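PDB 2EW2: 2-dehydropantoate 2-reductase, putative from Enterococcus faecalis, which probably catalyses the NADPH-dependent reduction of 2-dehydropantoate (ketopantoate) to (R)-pantoate, a step in pantothenate biosynthesis. Local coordinates for residues 15-20 / 133-138; 45-50 / 58-63; 149-154 / 169-174. All coordinates share one frame; numbering follows the deposited sequence. Where two conformers were deposited one is given.

Interaction 1. Residues 15-20 / 133-138; sequences GSRLGI and WTAGLE
On helix 13-24, the helix that follows the first strand of the Rossmann-type nucleotide-binding domain, Arg17 reaches out to Trp133 and Thr134, in the connection that runs from strand 126-131 to strand 136-139. Gly15, two residues earlier, fits the last glycine of a GxGxxG pattern, consistent with the NADP-binding fold expected of this family. The polar part of the contact is a side-on grip of two nitrogens on one backbone oxygen. Arg17 NE donates to Thr134 O at 2.7 Å, and Arg17 NH1 donates to the same Thr134 O at 2.8 Å. Both N-H...O bonds are well bent, as expected when two neighbouring N-H groups converge on one acceptor. The oxygen lies close to the guanidinium plane, while NE and NH1 come at it from opposite faces of the carbonyl plane. The arginine starts out extended, with CG anti to the backbone N, and then bends at chi3 (-79°), which brings the guanidinium alongside the indole, so that Trp133 CE3 covers one of its faces. Arg17 NH2 is 3.5 Å from Trp133 CE3. The planes are tilted 29° from each other, and the offset of CE3 toward the guanidinium rim makes the overlap partial. Nearer the helix, Arg17 CD packs 3.8 Å from Trp133 CB, and Arg17 CB lies 4.4 Å from Ala135 CB. The far end of the indole is held separately, through a hydrogen bond from Trp133 NE1 to Leu176 O. Leu145 of strand 142-145 touches both Arg17 and Ala135. With two N-H groups committed to one oxygen and a ring over one face, the guanidinium is restrained both in its plane and in its rotation, and its charge would probably polarise the Thr134 carbonyl.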
loop_
_atom_site.group_PDB
_atom_site.type_symbol
_atom_site.label_atom_id
_atom_site.label_comp_id
_atom_site.label_asym_id
_atom_site.label_seq_id
_atom_site.Cartn_x
_atom_site.Cartn_y
_atom_site.Cartn_z
ATOM N N GLY B 15 -13.035 -30.891 15.660
ATOM C CA GLY B 15 -14.432 -31.262 15.447
ATOM C C GLY B 15 -14.736 -32.642 16.005
ATOM O O GLY B 15 -15.815 -32.873 16.560
ATOM N N SER B 16 -13.780 -33.557 15.838
ATOM C CA SER B 16 -13.856 -34.895 16.401
ATOM C C SER B 16 -13.912 -34.887 17.922
ATOM O O SER B 16 -14.691 -35.632 18.516
ATOM C CB SER B 16 -12.687 -35.748 15.891
ATOM O OG SER B 16 -12.857 -36.016 14.511
ATOM N N ARG B 17 -13.120 -34.031 18.558
ATOM C CA ARG B 17 -13.221 -33.863 20.020
ATOM C C ARG B 17 -14.613 -33.441 20.436
ATOM O O ARG B 17 -15.231 -34.075 21.300
ATOM C CB ARG B 17 -12.220 -32.850 20.572
ATOM C CG ARG B 17 -12.433 -32.635 22.072
ATOM C CD ARG B 17 -11.565 -31.540 22.657
ATOM N NE ARG B 17 -10.179 -31.946 22.922
ATOM C CZ ARG B 17 -9.770 -32.725 23.931
ATOM N NH1 ARG B 17 -8.478 -32.975 24.070
ATOM N NH2 ARG B 17 -10.627 -33.258 24.799
ATOM N N LEU B 18 -15.111 -32.370 19.820
ATOM C CA LEU B 18 -16.440 -31.866 20.143
ATOM C C LEU B 18 -17.498 -32.934 19.857
ATOM O O LEU B 18 -18.413 -33.135 20.654
ATOM C CB LEU B 18 -16.751 -30.561 19.380
ATOM C CG LEU B 18 -15.799 -29.361 19.534
ATOM C CD1 LEU B 18 -16.496 -28.037 19.239
ATOM C CD2 LEU B 18 -15.113 -29.302 20.879
ATOM N N GLY B 19 -17.362 -33.627 18.733
ATOM C CA GLY B 19 -18.306 -34.678 18.369
ATOM C C GLY B 19 -18.421 -35.804 19.390
ATOM O O GLY B 19 -19.525 -36.161 19.814
ATOM N N ILE B 20 -17.281 -36.380 19.754
ATOM C CA ILE B 20 -17.216 -37.438 20.764
ATOM C C ILE B 20 -17.835 -37.015 22.102
ATOM O O ILE B 20 -18.651 -37.739 22.666
ATOM C CB ILE B 20 -15.754 -37.907 21.011
ATOM C CG1 ILE B 20 -15.258 -38.703 19.804
ATOM C CG2 ILE B 20 -15.686 -38.799 22.275
ATOM C CD1 ILE B 20 -13.753 -38.942 19.758
ATOM N N TRP B 133 -9.453 -25.775 23.760
ATOM C CA TRP B 133 -9.117 -27.217 23.814
ATOM C C TRP B 133 -8.031 -27.533 22.784
ATOM O O TRP B 133 -7.804 -26.753 21.855
ATOM C CB TRP B 133 -10.340 -28.102 23.535
ATOM C CG TRP B 133 -11.361 -28.115 24.634
ATOM C CD1 TRP B 133 -12.427 -27.278 24.765
ATOM C CD2 TRP B 133 -11.398 -28.994 25.769
ATOM N NE1 TRP B 133 -13.132 -27.576 25.915
ATOM C CE2 TRP B 133 -12.527 -28.630 26.545
ATOM C CE3 TRP B 133 -10.596 -30.057 26.200
ATOM C CZ2 TRP B 133 -12.876 -29.294 27.726
ATOM C CZ3 TRP B 133 -10.939 -30.712 27.377
ATOM C CH2 TRP B 133 -12.078 -30.331 28.127
ATOM N N THR B 134 -7.362 -28.672 22.950
ATOM C CA THR B 134 -6.413 -29.156 21.946
ATOM C C THR B 134 -6.927 -30.497 21.416
ATOM O O THR B 134 -7.712 -31.171 22.073
ATOM C CB THR B 134 -4.967 -29.284 22.511
ATOM O OG1 THR B 134 -4.928 -30.293 23.530
ATOM C CG2 THR B 134 -4.487 -27.950 23.105
ATOM N N ALA B 135 -6.510 -30.860 20.214
ATOM C CA ALA B 135 -6.838 -32.159 19.632
ATOM C C ALA B 135 -5.796 -32.529 18.585
ATOM O O ALA B 135 -5.310 -31.663 17.874
ATOM C CB ALA B 135 -8.218 -32.129 19.003
ATOM N N GLY B 136 -5.465 -33.813 18.480
ATOM C CA GLY B 136 -4.513 -34.258 17.450
ATOM C C GLY B 136 -5.126 -35.283 16.531
ATOM O O GLY B 136 -5.979 -36.046 16.943
ATOM N N LEU B 137 -4.709 -35.286 15.275
ATOM C CA LEU B 137 -5.087 -36.341 14.356
ATOM C C LEU B 137 -3.961 -37.391 14.235
ATOM O O LEU B 137 -2.850 -37.068 13.797
ATOM C CB LEU B 137 -5.423 -35.749 12.981
ATOM C CG LEU B 137 -6.052 -36.756 12.018
ATOM C CD1 LEU B 137 -7.585 -36.811 12.168
ATOM C CD2 LEU B 137 -5.653 -36.417 10.593
ATOM N N GLU B 138 -4.258 -38.643 14.585
ATOM C CA GLU B 138 -3.277 -39.730 14.449
ATOM C C GLU B 138 -3.340 -40.422 13.086
ATOM O O GLU B 138 -2.311 -40.856 12.545
ATOM C CB GLU B 138 -3.431 -40.753 15.570
ATOM C CG GLU B 138 -3.310 -40.169 16.980
ATOM C CD GLU B 138 -2.868 -41.217 18.011
ATOM O OE1 GLU B 138 -3.686 -41.659 18.849
ATOM O OE2 GLU B 138 -1.693 -41.612 17.966
#

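Interaction 2. Residues 45-50 / 58-63; sequences NGLIAD and ANLPIF
Leu47 and Ala58 face each other as an antiparallel hydrogen-bonded pair, where strand 47-51 meets the end of strand 54-58. Leu47 N donates to Ala58 O at 2.8 Å, and Ala58 N returns a bond to Leu47 O at 2.9 Å; both have N-H...O angles of 158°. Followed outward, the leucine side chain begins with CB, 3.7 Å from Ala58 O. CG is anti to the backbone N (chi1 171°), and from it the two methyls part company. CD2 faces Leu60 CD1 at 4.4 Å, a loose apolar contact, and also packs on Ile20 of helix 13-24. CD1 lies against Ser16 of the same helix. Just before the pair, Gly46 leaves helix 36-45 with positive phi, and its CA passes 3.6 Å from Ala58 O. Asn59 OD1 approaches that same Gly46 CA at 4.0 Å, and a CB on residue 46 would be crowded by these two oxygens. Asn59 itself is the centre of an inverse gamma turn, where the chain leaves the pair. This is a beta hairpin, formed by strands 47-51 and 54-58, whose Leu47 side chain packs onto the first helix of the Rossmann-type domain.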
loop_
_atom_site.group_PDB
_atom_site.type_symbol
_atom_site.label_atom_id
_atom_site.label_comp_id
_atom_site.label_asym_id
_atom_site.label_seq_id
_atom_site.Cartn_x
_atom_site.Cartn_y
_atom_site.Cartn_z
ATOM N N ASN B 45 -15.165 -48.387 11.387
ATOM C CA ASN B 45 -14.808 -48.640 12.784
ATOM C C ASN B 45 -15.336 -47.645 13.810
ATOM O O ASN B 45 -14.988 -47.736 14.984
ATOM C CB ASN B 45 -13.282 -48.679 12.919
ATOM C CG ASN B 45 -12.632 -49.687 11.995
ATOM O OD1 ASN B 45 -12.995 -50.868 11.982
ATOM N ND2 ASN B 45 -11.660 -49.225 11.208
ATOM N N GLY B 46 -16.157 -46.690 13.382
ATOM C CA GLY B 46 -16.560 -45.596 14.269
ATOM C C GLY B 46 -15.396 -44.621 14.380
ATOM O O GLY B 46 -14.305 -44.887 13.858
ATOM N N LEU B 47 -15.630 -43.493 15.043
ATOM C CA LEU B 47 -14.576 -42.526 15.332
ATOM C C LEU B 47 -13.857 -42.965 16.592
ATOM O O LEU B 47 -14.475 -43.098 17.645
ATOM C CB LEU B 47 -15.162 -41.119 15.505
ATOM C CG LEU B 47 -14.267 -39.975 16.010
ATOM C CD1 LEU B 47 -13.034 -39.760 15.111
ATOM C CD2 LEU B 47 -15.078 -38.689 16.150
ATOM N N ILE B 48 -12.546 -43.170 16.480
ATOM C CA ILE B 48 -11.751 -43.717 17.566
ATOM C C ILE B 48 -10.879 -42.632 18.159
ATOM O O ILE B 48 -10.112 -41.974 17.440
ATOM C CB ILE B 48 -10.869 -44.909 17.088
ATOM C CG1 ILE B 48 -11.762 -46.043 16.573
ATOM C CG2 ILE B 48 -9.949 -45.420 18.229
ATOM C CD1 ILE B 48 -11.004 -47.125 15.844
ATOM N N ALA B 49 -11.013 -42.451 19.474
ATOM C CA ALA B 49 -10.206 -41.500 20.212
ATOM C C ALA B 49 -9.344 -42.185 21.265
ATOM O O ALA B 49 -9.803 -43.082 21.978
ATOM C CB ALA B 49 -11.076 -40.462 20.865
ATOM N N ASP B 50 -8.085 -41.768 21.328
ATOM C CA ASP B 50 -7.261 -42.007 22.489
ATOM C C ASP B 50 -7.501 -40.812 23.394
ATOM O O ASP B 50 -6.870 -39.766 23.253
ATOM C CB ASP B 50 -5.786 -42.145 22.101
ATOM C CG ASP B 50 -4.870 -42.259 23.305
ATOM O OD1 ASP B 50 -5.365 -42.303 24.461
ATOM O OD2 ASP B 50 -3.643 -42.290 23.092
ATOM N N ALA B 58 -16.816 -43.949 19.045
ATOM C CA ALA B 58 -18.137 -43.346 18.886
ATOM C C ALA B 58 -18.622 -43.649 17.487
ATOM O O ALA B 58 -17.999 -43.241 16.511
ATOM C CB ALA B 58 -18.080 -41.843 19.128
ATOM N N ASN B 59 -19.712 -44.398 17.383
ATOM C CA ASN B 59 -20.249 -44.730 16.076
ATOM C C ASN B 59 -21.153 -43.603 15.603
ATOM O O ASN B 59 -22.343 -43.595 15.870
ATOM C CB ASN B 59 -20.977 -46.072 16.101
ATOM C CG ASN B 59 -20.093 -47.197 16.593
ATOM O OD1 ASN B 59 -19.447 -47.889 15.797
ATOM N ND2 ASN B 59 -20.034 -47.375 17.916
ATOM N N LEU B 60 -20.560 -42.628 14.930
ATOM C CA LEU B 60 -21.287 -41.433 14.533
ATOM C C LEU B 60 -21.531 -41.488 13.049
ATOM O O LEU B 60 -20.677 -41.976 12.300
ATOM C CB LEU B 60 -20.510 -40.158 14.908
ATOM C CG LEU B 60 -20.308 -39.904 16.414
ATOM C CD1 LEU B 60 -19.434 -38.683 16.703
ATOM C CD2 LEU B 60 -21.642 -39.788 17.153
ATOM N N PRO B 61 -22.702 -40.996 12.614
ATOM C CA PRO B 61 -22.935 -40.826 11.189
ATOM C C PRO B 61 -22.001 -39.763 10.628
ATOM O O PRO B 61 -21.677 -38.794 11.311
ATOM C CB PRO B 61 -24.406 -40.394 11.099
ATOM C CG PRO B 61 -24.815 -40.014 12.447
ATOM C CD PRO B 61 -23.861 -40.599 13.438
ATOM N N ILE B 62 -21.532 -39.978 9.408
ATOM C CA ILE B 62 -20.617 -39.035 8.759
ATOM C C ILE B 62 -20.930 -38.965 7.274
ATOM O O ILE B 62 -21.216 -39.983 6.630
ATOM C CB ILE B 62 -19.112 -39.369 9.048
ATOM C CG1 ILE B 62 -18.184 -38.290 8.470
ATOM C CG2 ILE B 62 -18.734 -40.768 8.537
ATOM C CD1 ILE B 62 -16.746 -38.307 9.044
ATOM N N PHE B 63 -20.916 -37.753 6.739
ATOM C CA PHE B 63 -21.235 -37.536 5.342
ATOM C C PHE B 63 -20.230 -36.574 4.736
ATOM O O PHE B 63 -19.669 -35.754 5.443
ATOM C CB PHE B 63 -22.648 -36.934 5.230
ATOM C CG PHE B 63 -23.734 -37.788 5.856
ATOM C CD1 PHE B 63 -24.190 -37.520 7.125
ATOM C CD2 PHE B 63 -24.290 -38.858 5.153
ATOM C CE1 PHE B 63 -25.208 -38.289 7.715
ATOM C CE2 PHE B 63 -25.296 -39.651 5.730
ATOM C CZ PHE B 63 -25.754 -39.365 7.019
#

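Interaction 3. Residues 149-154 / 169-174; sequences GEIELE and DVFQKA
Phe171, near the end of helix 161-173, meets Ile151 and Leu153 of strand 151-155 through carbon atoms alone. The closer apolar contact is made by the tip of the isoleucine: Ile151 CD1 is 4.0 Å from Phe171 CE2 and 4.1 Å from Phe171 CD2, so the methyl meets the CD2-CE2 bond, oblique to the ring. It gets there because CG1 lies anti to the carbonyl carbon (chi1 -58°) and the chain then runs on extended to CD1. The isoleucine side chain and the phenylalanine cross at about a right angle. Leu153, two residues along the strand, makes the second contact, with its CD2 4.4 Å from Phe171 CE2. Both methyls therefore converge on the same ring carbon, and both come to the ring obliquely. No hydrogen bond crosses between the two segments; the backbone bonds of residues 151-153 go to the neighbouring strands. They join Ile151 and Leu153 to Ser179, in strand 178-180, while Glu152 pairs with Ile130 in strand 126-131. Further apolar neighbours extend the patch: Leu22 of helix 13-24 and Pro178 touch Phe171, and Ala164, Val167 and Val168, earlier in helix 161-173, touch Leu153. The helix thus lies against the sheet within a beta-alpha-beta unit made of strand 151-155, helix 161-173 and strand 178-180. All three touching residues are buried. Since the contact offers no directional bonds, its cohesion probably comes from dispersion and the exclusion of water, which depend on close fit and not on a fixed direction of approach.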
loop_
_atom_site.group_PDB
_atom_site.type_symbol
_atom_site.label_atom_id
_atom_site.label_comp_id
_atom_site.label_asym_id
_atom_site.label_seq_id
_atom_site.Cartn_x
_atom_site.Cartn_y
_atom_site.Cartn_z
ATOM N N GLY B 149 -9.334 -27.655 28.651
ATOM C CA GLY B 149 -9.663 -26.525 27.789
ATOM C C GLY B 149 -10.983 -25.914 28.197
ATOM O O GLY B 149 -11.535 -26.246 29.257
ATOM N N GLU B 150 -11.472 -25.018 27.344
ATOM C CA GLU B 150 -12.725 -24.320 27.554
ATOM C C GLU B 150 -13.186 -23.783 26.215
ATOM O O GLU B 150 -12.416 -23.759 25.250
ATOM C CB GLU B 150 -12.572 -23.177 28.577
ATOM C CG GLU B 150 -11.555 -22.103 28.197
ATOM C CD GLU B 150 -11.599 -20.884 29.125
ATOM O OE1 GLU B 150 -12.701 -20.497 29.586
ATOM O OE2 GLU B 150 -10.529 -20.303 29.385
ATOM N N ILE B 151 -14.453 -23.375 26.155
ATOM C CA ILE B 151 -14.978 -22.683 24.989
ATOM C C ILE B 151 -15.706 -21.465 25.510
ATOM O O ILE B 151 -16.546 -21.586 26.400
ATOM C CB ILE B 151 -15.949 -23.583 24.164
ATOM C CG1 ILE B 151 -15.248 -24.864 23.703
ATOM C CG2 ILE B 151 -16.525 -22.828 22.919
ATOM C CD1 ILE B 151 -16.118 -25.779 22.876
ATOM N N GLU B 152 -15.363 -20.293 24.982
ATOM C CA GLU B 152 -16.107 -19.076 25.254
ATOM C C GLU B 152 -16.964 -18.796 24.013
ATOM O O GLU B 152 -16.494 -19.000 22.892
ATOM C CB GLU B 152 -15.151 -17.907 25.534
ATOM C CG GLU B 152 -14.241 -18.109 26.764
ATOM C CD GLU B 152 -13.379 -16.883 27.075
ATOM O OE1 GLU B 152 -12.927 -16.195 26.124
ATOM O OE2 GLU B 152 -13.175 -16.590 28.280
ATOM N N LEU B 153 -18.220 -18.391 24.205
ATOM C CA LEU B 153 -19.092 -18.105 23.064
ATOM C C LEU B 153 -19.985 -16.902 23.319
ATOM O O LEU B 153 -20.182 -16.481 24.469
ATOM C CB LEU B 153 -19.908 -19.337 22.636
ATOM C CG LEU B 153 -20.951 -19.903 23.610
ATOM C CD1 LEU B 153 -22.326 -19.214 23.444
ATOM C CD2 LEU B 153 -21.082 -21.391 23.389
ATOM N N GLU B 154 -20.506 -16.340 22.234
ATOM C CA GLU B 154 -21.309 -15.130 22.294
ATOM C C GLU B 154 -22.232 -15.134 21.081
ATOM O O GLU B 154 -21.799 -15.470 19.998
ATOM C CB GLU B 154 -20.392 -13.885 22.250
ATOM C CG GLU B 154 -21.153 -12.597 22.439
ATOM C CD GLU B 154 -20.306 -11.331 22.452
ATOM O OE1 GLU B 154 -19.074 -11.353 22.191
ATOM O OE2 GLU B 154 -20.915 -10.274 22.738
ATOM N N ASP B 169 -25.328 -24.562 28.365
ATOM C CA ASP B 169 -25.869 -25.660 29.180
ATOM C C ASP B 169 -25.547 -27.032 28.586
ATOM O O ASP B 169 -25.049 -27.922 29.285
ATOM C CB ASP B 169 -27.386 -25.511 29.348
ATOM C CG ASP B 169 -27.767 -24.343 30.231
ATOM O OD1 ASP B 169 -26.896 -23.828 30.970
ATOM O OD2 ASP B 169 -28.953 -23.937 30.194
ATOM N N VAL B 170 -25.838 -27.196 27.302
ATOM C CA VAL B 170 -25.511 -28.433 26.577
ATOM C C VAL B 170 -24.013 -28.784 26.626
ATOM O O VAL B 170 -23.639 -29.920 26.981
ATOM C CB VAL B 170 -26.009 -28.384 25.111
ATOM C CG1 VAL B 170 -25.514 -29.615 24.342
ATOM C CG2 VAL B 170 -27.556 -28.319 25.082
ATOM N N PHE B 171 -23.166 -27.798 26.319
ATOM C CA PHE B 171 -21.710 -27.959 26.363
ATOM C C PHE B 171 -21.205 -28.256 27.771
ATOM O O PHE B 171 -20.193 -28.940 27.941
ATOM C CB PHE B 171 -21.028 -26.678 25.861
ATOM C CG PHE B 171 -20.993 -26.549 24.358
ATOM C CD1 PHE B 171 -21.880 -27.259 23.553
ATOM C CD2 PHE B 171 -20.089 -25.682 23.752
ATOM C CE1 PHE B 171 -21.849 -27.137 22.150
ATOM C CE2 PHE B 171 -20.058 -25.542 22.365
ATOM C CZ PHE B 171 -20.941 -26.277 21.567
ATOM N N GLN B 172 -21.893 -27.716 28.776
ATOM C CA GLN B 172 -21.486 -27.921 30.170
ATOM C C GLN B 172 -21.610 -29.391 30.557
ATOM O O GLN B 172 -20.696 -29.984 31.143
ATOM C CB GLN B 172 -22.336 -27.064 31.109
ATOM C CG GLN B 172 -22.067 -27.334 32.595
ATOM C CD GLN B 172 -20.669 -26.938 32.973
ATOM O OE1 GLN B 172 -20.161 -25.914 32.505
ATOM N NE2 GLN B 172 -20.022 -27.748 33.816
ATOM N N LYS B 173 -22.750 -29.969 30.204
ATOM C CA LYS B 173 -23.031 -31.352 30.499
ATOM C C LYS B 173 -22.108 -32.304 29.735
ATOM O O LYS B 173 -21.805 -33.388 30.220
ATOM C CB LYS B 173 -24.505 -31.636 30.244
ATOM C CG LYS B 173 -25.384 -30.996 31.305
ATOM C CD LYS B 173 -26.835 -30.937 30.896
ATOM C CE LYS B 173 -27.599 -30.045 31.851
ATOM N NZ LYS B 173 -28.847 -29.522 31.221
ATOM N N ALA B 174 -21.616 -31.858 28.576
ATOM C CA ALA B 174 -20.687 -32.630 27.761
ATOM C C ALA B 174 -19.231 -32.489 28.199
ATOM O O ALA B 174 -18.353 -33.089 27.584
ATOM C CB ALA B 174 -20.836 -32.243 26.284
#

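Interactions 2 and 3 are buried, whereas interaction 1 is partly buried, with Thr134 exposed. Interaction 2 packs on helix 13-24, which carries one side of interaction 1, and both reach the small four-stranded sheet: Ile20 CD1 of the first lies 3.3 Å from Ala49 CB of the second, and along the chain residues 45-63 are nested within the loop that interaction 1 closes. Interaction 3 belongs to the far part of the large sheet, yet meets interaction 1 where Trp133 packs against residues 149-151. Interactions 2 and 3 do not touch, their nearest atoms being about 12 Å apart. The chemistry shifts accordingly, from a charged side chain gripping a carbonyl, through paired backbone bonds, to hydrocarbon packing alone.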